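Local coordinates for YycN protein (Bacillus subtilis, PDB 1ON0), which probably acts as an acyltransferase of the GNAT family, transferring an acetyl or similar acyl group to a substrate that has not been identified, at residues B[59-63]-B[76-82]. Numbering follows the deposited sequence.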
loop_
_atom_site.group_PDB
_atom_site.type_symbol
_atom_site.label_atom_id
_atom_site.label_comp_id
_atom_site.label_asym_id
_atom_site.label_seq_id
_atom_site.Cartn_x
_atom_site.Cartn_y
_atom_site.Cartn_z
ATOM N N HIS B 59 31.371 0.394 -13.498
ATOM C CA HIS B 59 30.109 0.371 -14.226
ATOM C C HIS B 59 28.935 -0.233 -13.455
ATOM O O HIS B 59 27.769 -0.106 -13.854
ATOM C CB HIS B 59 30.282 -0.349 -15.562
ATOM C CG HIS B 59 31.306 0.278 -16.447
ATOM N ND1 HIS B 59 31.467 1.642 -16.548
ATOM C CD2 HIS B 59 32.229 -0.273 -17.272
ATOM C CE1 HIS B 59 32.446 1.907 -17.393
ATOM N NE2 HIS B 59 32.924 0.760 -17.846
ATOM N N HIS B 60 29.243 -0.907 -12.356
ATOM C CA HIS B 60 28.205 -1.497 -11.534
ATOM C C HIS B 60 27.763 -0.485 -10.510
ATOM O O HIS B 60 28.569 0.274 -9.981
ATOM C CB HIS B 60 28.726 -2.747 -10.832
ATOM C CG HIS B 60 28.728 -3.959 -11.706
ATOM N ND1 HIS B 60 27.640 -4.793 -11.815
ATOM C CD2 HIS B 60 29.663 -4.431 -12.563
ATOM C CE1 HIS B 60 27.902 -5.732 -12.711
ATOM N NE2 HIS B 60 29.118 -5.534 -13.178
ATOM N N HIS B 61 26.471 -0.463 -10.243
ATOM C CA HIS B 61 25.951 0.467 -9.274
ATOM C C HIS B 61 24.981 -0.277 -8.377
ATOM O O HIS B 61 23.883 -0.657 -8.794
ATOM C CB HIS B 61 25.240 1.625 -9.968
ATOM C CG HIS B 61 26.070 2.320 -11.006
ATOM N ND1 HIS B 61 26.151 1.885 -12.315
ATOM C CD2 HIS B 61 26.809 3.452 -10.947
ATOM C CE1 HIS B 61 26.892 2.723 -13.014
ATOM N NE2 HIS B 61 27.305 3.687 -12.209
ATOM N N LEU B 62 25.404 -0.518 -7.146
ATOM C CA LEU B 62 24.550 -1.203 -6.194
ATOM C C LEU B 62 24.094 -0.133 -5.214
ATOM O O LEU B 62 24.907 0.602 -4.648
ATOM C CB LEU B 62 25.315 -2.344 -5.498
ATOM C CG LEU B 62 25.698 -3.544 -6.391
ATOM C CD1 LEU B 62 26.920 -3.192 -7.241
ATOM C CD2 LEU B 62 26.000 -4.763 -5.533
ATOM N N TRP B 63 22.780 -0.032 -5.062
ATOM C CA TRP B 63 22.139 0.959 -4.193
ATOM C C TRP B 63 21.265 0.306 -3.132
ATOM O O TRP B 63 20.699 -0.766 -3.349
ATOM C CB TRP B 63 21.220 1.872 -5.020
ATOM C CG TRP B 63 21.895 2.795 -6.003
ATOM C CD1 TRP B 63 22.681 3.867 -5.706
ATOM C CD2 TRP B 63 21.803 2.747 -7.432
ATOM N NE1 TRP B 63 23.083 4.493 -6.859
ATOM C CE2 TRP B 63 22.558 3.829 -7.935
ATOM C CE3 TRP B 63 21.151 1.895 -8.339
ATOM C CZ2 TRP B 63 22.687 4.085 -9.302
ATOM C CZ3 TRP B 63 21.279 2.150 -9.703
ATOM C CH2 TRP B 63 22.039 3.239 -10.168
ATOM N N LEU B 76 19.062 -2.468 -5.029
ATOM C CA LEU B 76 18.935 -2.278 -6.467
ATOM C C LEU B 76 20.347 -2.333 -7.023
ATOM O O LEU B 76 21.218 -1.597 -6.582
ATOM C CB LEU B 76 18.327 -0.911 -6.757
ATOM C CG LEU B 76 17.622 -0.671 -8.093
ATOM C CD1 LEU B 76 17.935 0.749 -8.531
ATOM C CD2 LEU B 76 18.052 -1.674 -9.157
ATOM N N TRP B 77 20.578 -3.213 -7.980
ATOM C CA TRP B 77 21.893 -3.334 -8.571
ATOM C C TRP B 77 21.781 -3.329 -10.080
ATOM O O TRP B 77 21.168 -4.219 -10.657
ATOM C CB TRP B 77 22.568 -4.622 -8.070
ATOM C CG TRP B 77 23.762 -5.078 -8.860
ATOM C CD1 TRP B 77 24.501 -4.337 -9.735
ATOM C CD2 TRP B 77 24.365 -6.372 -8.825
ATOM N NE1 TRP B 77 25.519 -5.082 -10.249
ATOM C CE2 TRP B 77 25.467 -6.342 -9.710
ATOM C CE3 TRP B 77 24.089 -7.560 -8.127
ATOM C CZ2 TRP B 77 26.293 -7.459 -9.926
ATOM C CZ3 TRP B 77 24.914 -8.668 -8.339
ATOM C CH2 TRP B 77 26.002 -8.606 -9.231
ATOM N N ILE B 78 22.351 -2.312 -10.722
ATOM C CA ILE B 78 22.308 -2.252 -12.176
ATOM C C ILE B 78 23.702 -2.149 -12.762
ATOM O O ILE B 78 24.647 -1.717 -12.099
ATOM C CB ILE B 78 21.478 -1.057 -12.712
ATOM C CG1 ILE B 78 22.259 0.241 -12.574
ATOM C CG2 ILE B 78 20.156 -0.975 -11.972
ATOM C CD1 ILE B 78 21.557 1.433 -13.196
ATOM N N HIS B 79 23.814 -2.554 -14.015
ATOM C CA HIS B 79 25.074 -2.512 -14.742
ATOM C C HIS B 79 24.876 -1.649 -15.968
ATOM O O HIS B 79 23.866 -1.778 -16.653
ATOM C CB HIS B 79 25.462 -3.908 -15.199
ATOM C CG HIS B 79 26.636 -3.940 -16.128
ATOM N ND1 HIS B 79 27.893 -3.531 -15.748
ATOM C CD2 HIS B 79 26.746 -4.372 -17.406
ATOM C CE1 HIS B 79 28.734 -3.716 -16.753
ATOM N NE2 HIS B 79 28.063 -4.225 -17.768
ATOM N N ALA B 80 25.839 -0.781 -16.252
ATOM C CA ALA B 80 25.758 0.085 -17.423
ATOM C C ALA B 80 26.920 -0.187 -18.375
ATOM O O ALA B 80 27.872 0.581 -18.414
ATOM C CB ALA B 80 25.778 1.551 -16.986
ATOM N N GLU B 81 26.842 -1.270 -19.144
ATOM C CA GLU B 81 27.915 -1.636 -20.079
ATOM C C GLU B 81 28.627 -0.454 -20.735
ATOM O O GLU B 81 28.072 0.643 -20.850
ATOM C CB GLU B 81 27.383 -2.576 -21.168
ATOM C CG GLU B 81 27.552 -4.056 -20.850
ATOM C CD GLU B 81 26.260 -4.844 -20.992
ATOM O OE1 GLU B 81 26.313 -6.087 -20.920
ATOM O OE2 GLU B 81 25.192 -4.223 -21.172
ATOM N N PRO B 82 29.879 -0.666 -21.169
ATOM C CA PRO B 82 30.662 0.391 -21.814
ATOM C C PRO B 82 30.135 0.800 -23.186
ATOM O O PRO B 82 29.970 -0.038 -24.073
ATOM C CB PRO B 82 32.063 -0.216 -21.881
ATOM C CG PRO B 82 31.785 -1.682 -22.029
ATOM C CD PRO B 82 30.675 -1.899 -21.027
#
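Strands joined edge to edge by backbone hydrogen bonds can also pack through the side chains on either face, as 59-63 and 76-82 illustrate. The axes of strand segments 60-63 and 76-79, antiparallel, come within 4.6 Å, laced by hydrogen bonds: His61 N to Ile78 O (2.9 Å) and back from Ile78 N to His61 O (3.0 Å), then Trp63 N to Leu76 O (2.7 Å). On one face, the indole of Trp77 leans across toward the neighbouring strand, between Leu62 and His60. Leu62 CG sits over the five-membered ring of Trp77, 3.8 Å from the centroid, a CH-pi contact, while Trp77 NE1 donates to His60 ND1 (2.7 Å); the His60 ring in turn lies obliquely against His79. On the other face, the indole of Trp63 reaches across to Leu76 and Ile78, Trp63 CE3 meeting Leu76 CD1 at 3.4 Å and Trp63 CH2 meeting Ile78 CD1 at 3.6 Å. Helix 10-31 covers Leu62 and Trp77 through Tyr16. This register of hydrogen-bonded and non-hydrogen-bonded pairs is that of an antiparallel beta hairpin, 60-66 with 72-79, in the central sheet of the GNAT fold.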